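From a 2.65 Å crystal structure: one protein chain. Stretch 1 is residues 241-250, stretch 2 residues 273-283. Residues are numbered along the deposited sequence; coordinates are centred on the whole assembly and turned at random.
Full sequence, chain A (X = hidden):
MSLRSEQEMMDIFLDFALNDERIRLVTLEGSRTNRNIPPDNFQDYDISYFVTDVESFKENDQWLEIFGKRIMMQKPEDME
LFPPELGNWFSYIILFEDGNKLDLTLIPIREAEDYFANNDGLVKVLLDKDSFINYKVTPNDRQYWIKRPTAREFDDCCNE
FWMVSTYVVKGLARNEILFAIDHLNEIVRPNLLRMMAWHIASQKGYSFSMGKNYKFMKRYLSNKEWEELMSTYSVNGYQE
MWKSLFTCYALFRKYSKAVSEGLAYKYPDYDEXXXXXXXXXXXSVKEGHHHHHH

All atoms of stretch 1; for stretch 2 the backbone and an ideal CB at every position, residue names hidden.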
HETATM    1  N   MSE A 241      19.728  -8.039  16.368  1.00 36.36           N
HETATM    2  CA  MSE A 241      19.158  -8.686  15.205  1.00 37.55           C
HETATM    3  C   MSE A 241      18.217  -9.809  15.603  1.00 35.02           C
HETATM    4  O   MSE A 241      17.143  -9.939  15.014  1.00 34.67           O
HETATM    5  CB  MSE A 241      20.270  -9.226  14.315  1.00 43.72           C
HETATM    6  CG  MSE A 241      20.750  -8.222  13.283  1.00 49.78           C
HETATM    7 SE   MSE A 241      19.289  -7.661  12.087  1.00 61.30          SE
HETATM    8  CE  MSE A 241      19.267  -9.181  10.873  1.00 57.09           C
ATOM      9  N   TRP A 242      18.616 -10.612  16.579  1.00 31.86           N
ATOM     10  CA  TRP A 242      17.775 -11.706  17.041  1.00 31.49           C
ATOM     11  C   TRP A 242      16.467 -11.101  17.526  1.00 31.62           C
ATOM     12  O   TRP A 242      15.390 -11.658  17.305  1.00 32.28           O
ATOM     13  CB  TRP A 242      18.444 -12.468  18.190  1.00 30.38           C
ATOM     14  CG  TRP A 242      19.486 -13.473  17.779  1.00 29.00           C
ATOM     15  CD1 TRP A 242      20.847 -13.374  17.965  1.00 28.42           C
ATOM     16  CD2 TRP A 242      19.261 -14.738  17.156  1.00 28.39           C
ATOM     17  NE1 TRP A 242      21.483 -14.498  17.499  1.00 26.46           N
ATOM     18  CE2 TRP A 242      20.547 -15.361  16.994  1.00 28.30           C
ATOM     19  CE3 TRP A 242      18.106 -15.420  16.713  1.00 26.92           C
ATOM     20  CZ2 TRP A 242      20.711 -16.640  16.404  1.00 27.42           C
ATOM     21  CZ3 TRP A 242      18.259 -16.705  16.122  1.00 27.58           C
ATOM     22  CH2 TRP A 242      19.572 -17.299  15.973  1.00 28.08           C
ATOM     23  N   LYS A 243      16.586  -9.954  18.192  1.00 31.00           N
ATOM     24  CA  LYS A 243      15.434  -9.241  18.726  1.00 30.42           C
ATOM     25  C   LYS A 243      14.516  -8.810  17.577  1.00 29.35           C
ATOM     26  O   LYS A 243      13.317  -9.088  17.600  1.00 29.02           O
ATOM     27  CB  LYS A 243      15.930  -8.036  19.538  1.00 32.11           C
ATOM     28  CG  LYS A 243      14.843  -7.254  20.277  1.00 36.18           C
ATOM     29  CD  LYS A 243      15.417  -6.289  21.323  1.00 37.94           C
ATOM     30  CE  LYS A 243      16.296  -5.187  20.742  1.00 38.97           C
ATOM     31  NZ  LYS A 243      16.689  -4.213  21.821  1.00 39.13           N
ATOM     32  N   SER A 244      15.073  -8.157  16.570  1.00 29.35           N
ATOM     33  CA  SER A 244      14.283  -7.720  15.426  1.00 30.41           C
ATOM     34  C   SER A 244      13.534  -8.905  14.820  1.00 30.08           C
ATOM     35  O   SER A 244      12.354  -8.804  14.521  1.00 30.08           O
ATOM     36  CB  SER A 244      15.182  -7.103  14.358  1.00 30.71           C
ATOM     37  OG  SER A 244      15.637  -5.818  14.742  1.00 32.74           O
ATOM     38  N   LEU A 245      14.235 -10.024  14.647  1.00 30.23           N
ATOM     39  CA  LEU A 245      13.651 -11.233  14.058  1.00 28.92           C
ATOM     40  C   LEU A 245      12.532 -11.814  14.895  1.00 28.25           C
ATOM     41  O   LEU A 245      11.465 -12.152  14.376  1.00 26.30           O
ATOM     42  CB  LEU A 245      14.730 -12.301  13.861  1.00 29.80           C
ATOM     43  CG  LEU A 245      14.196 -13.611  13.270  1.00 30.99           C
ATOM     44  CD1 LEU A 245      13.752 -13.402  11.829  1.00 30.64           C
ATOM     45  CD2 LEU A 245      15.285 -14.661  13.343  1.00 33.04           C
ATOM     46  N   PHE A 246      12.783 -11.964  16.189  1.00 27.96           N
ATOM     47  CA  PHE A 246      11.750 -12.506  17.053  1.00 28.00           C
ATOM     48  C   PHE A 246      10.552 -11.576  17.086  1.00 27.94           C
ATOM     49  O   PHE A 246       9.421 -12.036  17.223  1.00 28.16           O
ATOM     50  CB  PHE A 246      12.269 -12.740  18.466  1.00 28.71           C
ATOM     51  CG  PHE A 246      13.329 -13.807  18.557  1.00 31.03           C
ATOM     52  CD1 PHE A 246      13.339 -14.910  17.672  1.00 30.14           C
ATOM     53  CD2 PHE A 246      14.297 -13.745  19.570  1.00 31.45           C
ATOM     54  CE1 PHE A 246      14.317 -15.943  17.807  1.00 31.43           C
ATOM     55  CE2 PHE A 246      15.278 -14.761  19.724  1.00 31.97           C
ATOM     56  CZ  PHE A 246      15.288 -15.863  18.838  1.00 32.09           C
ATOM     57  N   THR A 247      10.806 -10.279  16.957  1.00 26.46           N
ATOM     58  CA  THR A 247       9.728  -9.293  16.960  1.00 26.60           C
ATOM     59  C   THR A 247       8.847  -9.526  15.724  1.00 26.69           C
ATOM     60  O   THR A 247       7.627  -9.480  15.826  1.00 27.71           O
ATOM     61  CB  THR A 247      10.306  -7.848  17.020  1.00 27.12           C
ATOM     62  OG1 THR A 247      10.954  -7.667  18.285  1.00 26.65           O
ATOM     63  CG2 THR A 247       9.200  -6.782  16.862  1.00 23.63           C
ATOM     64  N   CYS A 248       9.465  -9.788  14.575  1.00 26.07           N
ATOM     65  CA  CYS A 248       8.721 -10.083  13.356  1.00 26.31           C
ATOM     66  C   CYS A 248       7.911 -11.362  13.578  1.00 26.65           C
ATOM     67  O   CYS A 248       6.782 -11.490  13.104  1.00 25.28           O
ATOM     68  CB  CYS A 248       9.673 -10.276  12.185  1.00 28.29           C
ATOM     69  SG  CYS A 248      10.549  -8.759  11.720  1.00 34.02           S
ATOM     70  N   TYR A 249       8.496 -12.310  14.304  1.00 26.82           N
ATOM     71  CA  TYR A 249       7.824 -13.571  14.625  1.00 27.93           C
ATOM     72  C   TYR A 249       6.520 -13.291  15.351  1.00 27.96           C
ATOM     73  O   TYR A 249       5.440 -13.714  14.920  1.00 29.10           O
ATOM     74  CB  TYR A 249       8.705 -14.447  15.540  1.00 29.06           C
ATOM     75  CG  TYR A 249       9.727 -15.296  14.821  1.00 29.06           C
ATOM     76  CD1 TYR A 249      10.152 -14.963  13.506  1.00 29.54           C
ATOM     77  CD2 TYR A 249      10.282 -16.447  15.436  1.00 28.55           C
ATOM     78  CE1 TYR A 249      11.093 -15.747  12.823  1.00 29.93           C
ATOM     79  CE2 TYR A 249      11.241 -17.263  14.748  1.00 29.82           C
ATOM     80  CZ  TYR A 249      11.638 -16.898  13.437  1.00 31.60           C
ATOM     81  OH  TYR A 249      12.548 -17.663  12.734  1.00 32.40           O
ATOM     82  N   ALA A 250       6.652 -12.567  16.460  1.00 26.48           N
ATOM     83  CA  ALA A 250       5.523 -12.206  17.303  1.00 24.40           C
ATOM     84  C   ALA A 250       4.429 -11.528  16.499  1.00 24.50           C
ATOM     85  O   ALA A 250       3.257 -11.873  16.614  1.00 24.65           O
ATOM     86  CB  ALA A 250       6.002 -11.294  18.410  1.00 24.55           C
ATOM     87  N   UNK A 273       6.711 -25.231  13.634  1.00 30.76           N
ATOM     88  CA  UNK A 273       7.887 -25.951  13.189  1.00 29.95           C
ATOM     89  C   UNK A 273       9.160 -25.130  13.274  1.00 31.18           C
ATOM     90  O   UNK A 273      10.188 -25.602  13.785  1.00 31.31           O
ATOM     91  CB  UNK A 273       7.683 -26.430  11.750  1.00 29.95           C
ATOM     92  N   UNK A 274       9.101 -23.889  12.787  1.00 30.24           N
ATOM     93  CA  UNK A 274      10.263 -23.011  12.793  1.00 30.32           C
ATOM     94  C   UNK A 274      10.564 -22.384  14.136  1.00 31.44           C
ATOM     95  O   UNK A 274      11.708 -22.039  14.431  1.00 31.82           O
ATOM     96  CB  UNK A 274      10.068 -21.900  11.760  1.00 30.32           C
ATOM     97  N   UNK A 275       9.536 -22.231  14.951  1.00 31.30           N
ATOM     98  CA  UNK A 275       9.733 -21.698  16.276  1.00 32.33           C
ATOM     99  C   UNK A 275      10.619 -22.727  17.026  1.00 33.57           C
ATOM    100  O   UNK A 275      11.625 -22.340  17.628  1.00 33.81           O
ATOM    101  CB  UNK A 275       8.400 -21.448  16.984  1.00 32.33           C
ATOM    102  N   UNK A 276      10.263 -24.019  16.979  1.00 33.43           N
ATOM    103  CA  UNK A 276      11.069 -25.043  17.653  1.00 34.85           C
ATOM    104  C   UNK A 276      12.488 -24.964  17.121  1.00 33.76           C
ATOM    105  O   UNK A 276      13.468 -24.952  17.871  1.00 33.85           O
ATOM    106  CB  UNK A 276      10.487 -26.442  17.444  1.00 34.85           C
ATOM    107  N   UNK A 277      12.577 -24.889  15.805  1.00 32.81           N
ATOM    108  CA  UNK A 277      13.853 -24.829  15.127  1.00 31.12           C
ATOM    109  C   UNK A 277      14.752 -23.669  15.549  1.00 30.47           C
ATOM    110  O   UNK A 277      15.802 -23.895  16.158  1.00 31.53           O
ATOM    111  CB  UNK A 277      13.608 -24.750  13.619  1.00 31.12           C
ATOM    112  N   UNK A 278      14.362 -22.432  15.263  1.00 29.19           N
ATOM    113  CA  UNK A 278      15.235 -21.324  15.646  1.00 31.25           C
ATOM    114  C   UNK A 278      15.452 -21.242  17.160  1.00 32.40           C
ATOM    115  O   UNK A 278      16.441 -20.669  17.623  1.00 32.80           O
ATOM    116  CB  UNK A 278      14.649 -20.005  15.139  1.00 31.25           C
ATOM    117  N   UNK A 279      14.549 -21.839  17.930  1.00 33.44           N
ATOM    118  CA  UNK A 279      14.699 -21.843  19.373  1.00 34.16           C
ATOM    119  C   UNK A 279      15.851 -22.798  19.673  1.00 34.49           C
ATOM    120  O   UNK A 279      16.691 -22.523  20.526  1.00 34.47           O
ATOM    121  CB  UNK A 279      13.409 -22.256  20.084  1.00 34.16           C
ATOM    122  N   UNK A 280      15.894 -23.915  18.945  1.00 32.75           N
ATOM    123  CA  UNK A 280      16.946 -24.896  19.143  1.00 30.75           C
ATOM    124  C   UNK A 280      18.327 -24.312  18.952  1.00 30.43           C
ATOM    125  O   UNK A 280      19.250 -24.571  19.718  1.00 31.05           O
ATOM    126  CB  UNK A 280      16.750 -26.075  18.187  1.00 30.75           C
ATOM    127  N   UNK A 281      18.455 -23.488  17.924  1.00 30.41           N
ATOM    128  CA  UNK A 281      19.722 -22.850  17.589  1.00 29.87           C
ATOM    129  C   UNK A 281      20.061 -21.638  18.466  1.00 31.52           C
ATOM    130  O   UNK A 281      21.229 -21.437  18.827  1.00 31.35           O
ATOM    131  CB  UNK A 281      19.695 -22.419  16.121  1.00 29.87           C
ATOM    132  N   UNK A 282      19.048 -20.853  18.812  1.00 32.51           N
ATOM    133  CA  UNK A 282      19.222 -19.669  19.640  1.00 33.51           C
ATOM    134  C   UNK A 282      19.797 -20.005  21.015  1.00 34.75           C
ATOM    135  O   UNK A 282      20.691 -19.309  21.512  1.00 33.36           O
ATOM    136  CB  UNK A 282      17.884 -18.945  19.800  1.00 33.51           C
ATOM    137  N   UNK A 283      19.279 -21.068  21.620  1.00 36.97           N
ATOM    138  CA  UNK A 283      19.727 -21.500  22.939  1.00 40.67           C
ATOM    139  C   UNK A 283      21.063 -22.228  22.836  1.00 44.51           C
ATOM    140  O   UNK A 283      22.140 -21.631  22.976  1.00 44.94           O
ATOM    141  CB  UNK A 283      18.679 -22.401  23.595  1.00 40.67           C
TER

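Both stretches are helical and run nearly antiparallel, their N-to-C directions 163° apart and their axes no closer than 12.5 Å. That separation is wide, and stretch 1 bridges much of it with three rings: Trp242, Phe246 and Tyr249.

Position 273 has helical angles (-59/-47) and no atom of stretch 1 within 5.5 Å of its ideal CB. Almost any helix-compatible residue would do; it is Gly273.

At 274 the CA-to-CB bond points toward stretch 1, with the ideal CB 5.0 Å from Tyr249 OH. A medium aliphatic or a small polar residue would suit. The residue is Ile274: its CG2 lies 3.8 Å from Tyr249 OH, while CG1 and CD1 lead away.

Position 275 points sideways, its ideal CB touching nothing, so the choice is loose. The nearest approach of the Thr275 side chain is 4.7 Å, from OG1 to Tyr249 CD2. Positions 276 and 277 are out of reach of stretch 1, which therefore sets no preference between polar and apolar; they are Lys276, extended beyond chi1 with chi2 to chi4 all t, and Tyr277 (chi1 t).

Position 278 is the most constrained. Its CA-to-CB bond points toward stretch 1, and the ideal CB sits 4.0 Å from Tyr249 OH, 4.9 Å from Phe246 CE1 and 5.0 Å from Trp242 CZ3. With three rings this near, a small side chain is favoured: alanine, serine, threonine, perhaps valine. Thr278 is found, with 56 Å² of its area covered by stretch 1. Its OG1 is 3.7 Å from Phe246 CE1, at the edge of that ring, and its CG2 is 3.0 Å from Tyr249 OH, a tight approach. Chi1, at 102°, lies between wells, and CG2 also clashes with the residue's own helix, so the exact placement of the methyl deserves caution.

Position 279 points away, leaving a polar or charged residue as acceptable as any; it is Glu279. At 280 an ideal CB would lie 3.1 Å from the carbonyl O of 277, which favours a residue without one, although the angles (-58/-42) are ordinary for a helix. Gly280 fits.

Position 281 points sideways, with its ideal CB 5.1 Å from Trp242 CH2. A branched aliphatic could graze the indole. Ile281 does so, with CG2 4.4 Å from Trp242 CH2, while the end of its side chain leads away.

At 282 the bond points toward stretch 1 again, and the ideal CB is 4.1 Å from Phe246 CZ and 4.3 Å from Trp242 CZ3. A large apolar or aromatic residue would suit; leucine, methionine, phenylalanine and tyrosine are all plausible. Tyr282, with chi1 t, has 77 Å² covered by stretch 1, the largest such area in either stretch. Its edge meets the face of Trp242 (CD1 to Trp242 CD2 3.5 Å, planes at 65°), while its own face receives the edge of Phe246 (CD1 to Phe246 CZ 3.6 Å, planes at 84°). One ring thus serves two edge-to-face pairs.

Position 283 is out of reach and unconstrained by stretch 1; it is Cys283.

Stretch 2, residues 273-283: GITKYTEGIYC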
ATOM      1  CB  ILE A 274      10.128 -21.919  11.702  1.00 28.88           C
ATOM      2  CG1 ILE A 274       9.873 -22.579  10.339  1.00 29.03           C
ATOM      3  CG2 ILE A 274      11.373 -21.063  11.655  1.00 27.60           C
ATOM      4  CD1 ILE A 274      10.793 -23.773   9.995  1.00 27.16           C
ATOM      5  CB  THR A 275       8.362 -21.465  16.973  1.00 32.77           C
ATOM      6  OG1 THR A 275       7.740 -20.319  16.380  1.00 34.42           O
ATOM      7  CG2 THR A 275       8.511 -21.228  18.474  1.00 30.30           C
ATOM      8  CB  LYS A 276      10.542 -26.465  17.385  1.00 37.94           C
ATOM      9  CG  LYS A 276       9.201 -26.819  18.019  1.00 43.28           C
ATOM     10  CD  LYS A 276       8.891 -28.308  17.779  1.00 46.98           C
ATOM     11  CE  LYS A 276       7.475 -28.667  18.198  1.00 49.15           C
ATOM     12  NZ  LYS A 276       7.198 -30.106  17.979  1.00 50.61           N
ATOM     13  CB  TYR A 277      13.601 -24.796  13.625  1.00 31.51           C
ATOM     14  CG  TYR A 277      14.860 -24.691  12.804  1.00 31.71           C
ATOM     15  CD1 TYR A 277      15.766 -25.779  12.692  1.00 31.44           C
ATOM     16  CD2 TYR A 277      15.176 -23.478  12.138  1.00 31.97           C
ATOM     17  CE1 TYR A 277      16.971 -25.657  11.931  1.00 30.39           C
ATOM     18  CE2 TYR A 277      16.367 -23.345  11.373  1.00 31.94           C
ATOM     19  CZ  TYR A 277      17.254 -24.430  11.275  1.00 31.41           C
ATOM     20  OH  TYR A 277      18.399 -24.267  10.533  1.00 32.75           O
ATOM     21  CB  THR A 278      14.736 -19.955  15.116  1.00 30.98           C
ATOM     22  OG1 THR A 278      14.088 -19.235  16.170  1.00 32.61           O
ATOM     23  CG2 THR A 278      13.772 -20.139  13.962  1.00 27.85           C
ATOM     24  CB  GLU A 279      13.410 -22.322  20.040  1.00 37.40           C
ATOM     25  CG  GLU A 279      12.982 -21.477  21.244  1.00 44.38           C
ATOM     26  CD  GLU A 279      11.477 -21.554  21.547  1.00 48.22           C
ATOM     27  OE1 GLU A 279      10.926 -22.677  21.655  1.00 51.65           O
ATOM     28  OE2 GLU A 279      10.839 -20.486  21.695  1.00 48.29           O
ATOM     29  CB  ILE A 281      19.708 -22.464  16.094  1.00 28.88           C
ATOM     30  CG1 ILE A 281      19.721 -23.759  15.269  1.00 27.97           C
ATOM     31  CG2 ILE A 281      20.870 -21.526  15.746  1.00 23.09           C
ATOM     32  CD1 ILE A 281      19.294 -23.564  13.853  1.00 29.39           C
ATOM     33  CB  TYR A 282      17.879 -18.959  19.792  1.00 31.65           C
ATOM     34  CG  TYR A 282      17.950 -17.691  20.620  1.00 31.54           C
ATOM     35  CD1 TYR A 282      18.628 -16.545  20.137  1.00 31.77           C
ATOM     36  CD2 TYR A 282      17.361 -17.634  21.915  1.00 32.37           C
ATOM     37  CE1 TYR A 282      18.731 -15.354  20.929  1.00 32.86           C
ATOM     38  CE2 TYR A 282      17.457 -16.440  22.723  1.00 32.70           C
ATOM     39  CZ  TYR A 282      18.148 -15.311  22.212  1.00 33.13           C
ATOM     40  OH  TYR A 282      18.285 -14.167  22.965  1.00 33.15           O
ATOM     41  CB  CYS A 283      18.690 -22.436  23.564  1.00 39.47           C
ATOM     42  SG  CYS A 283      16.991 -21.778  23.679  1.00 41.68           S
TER
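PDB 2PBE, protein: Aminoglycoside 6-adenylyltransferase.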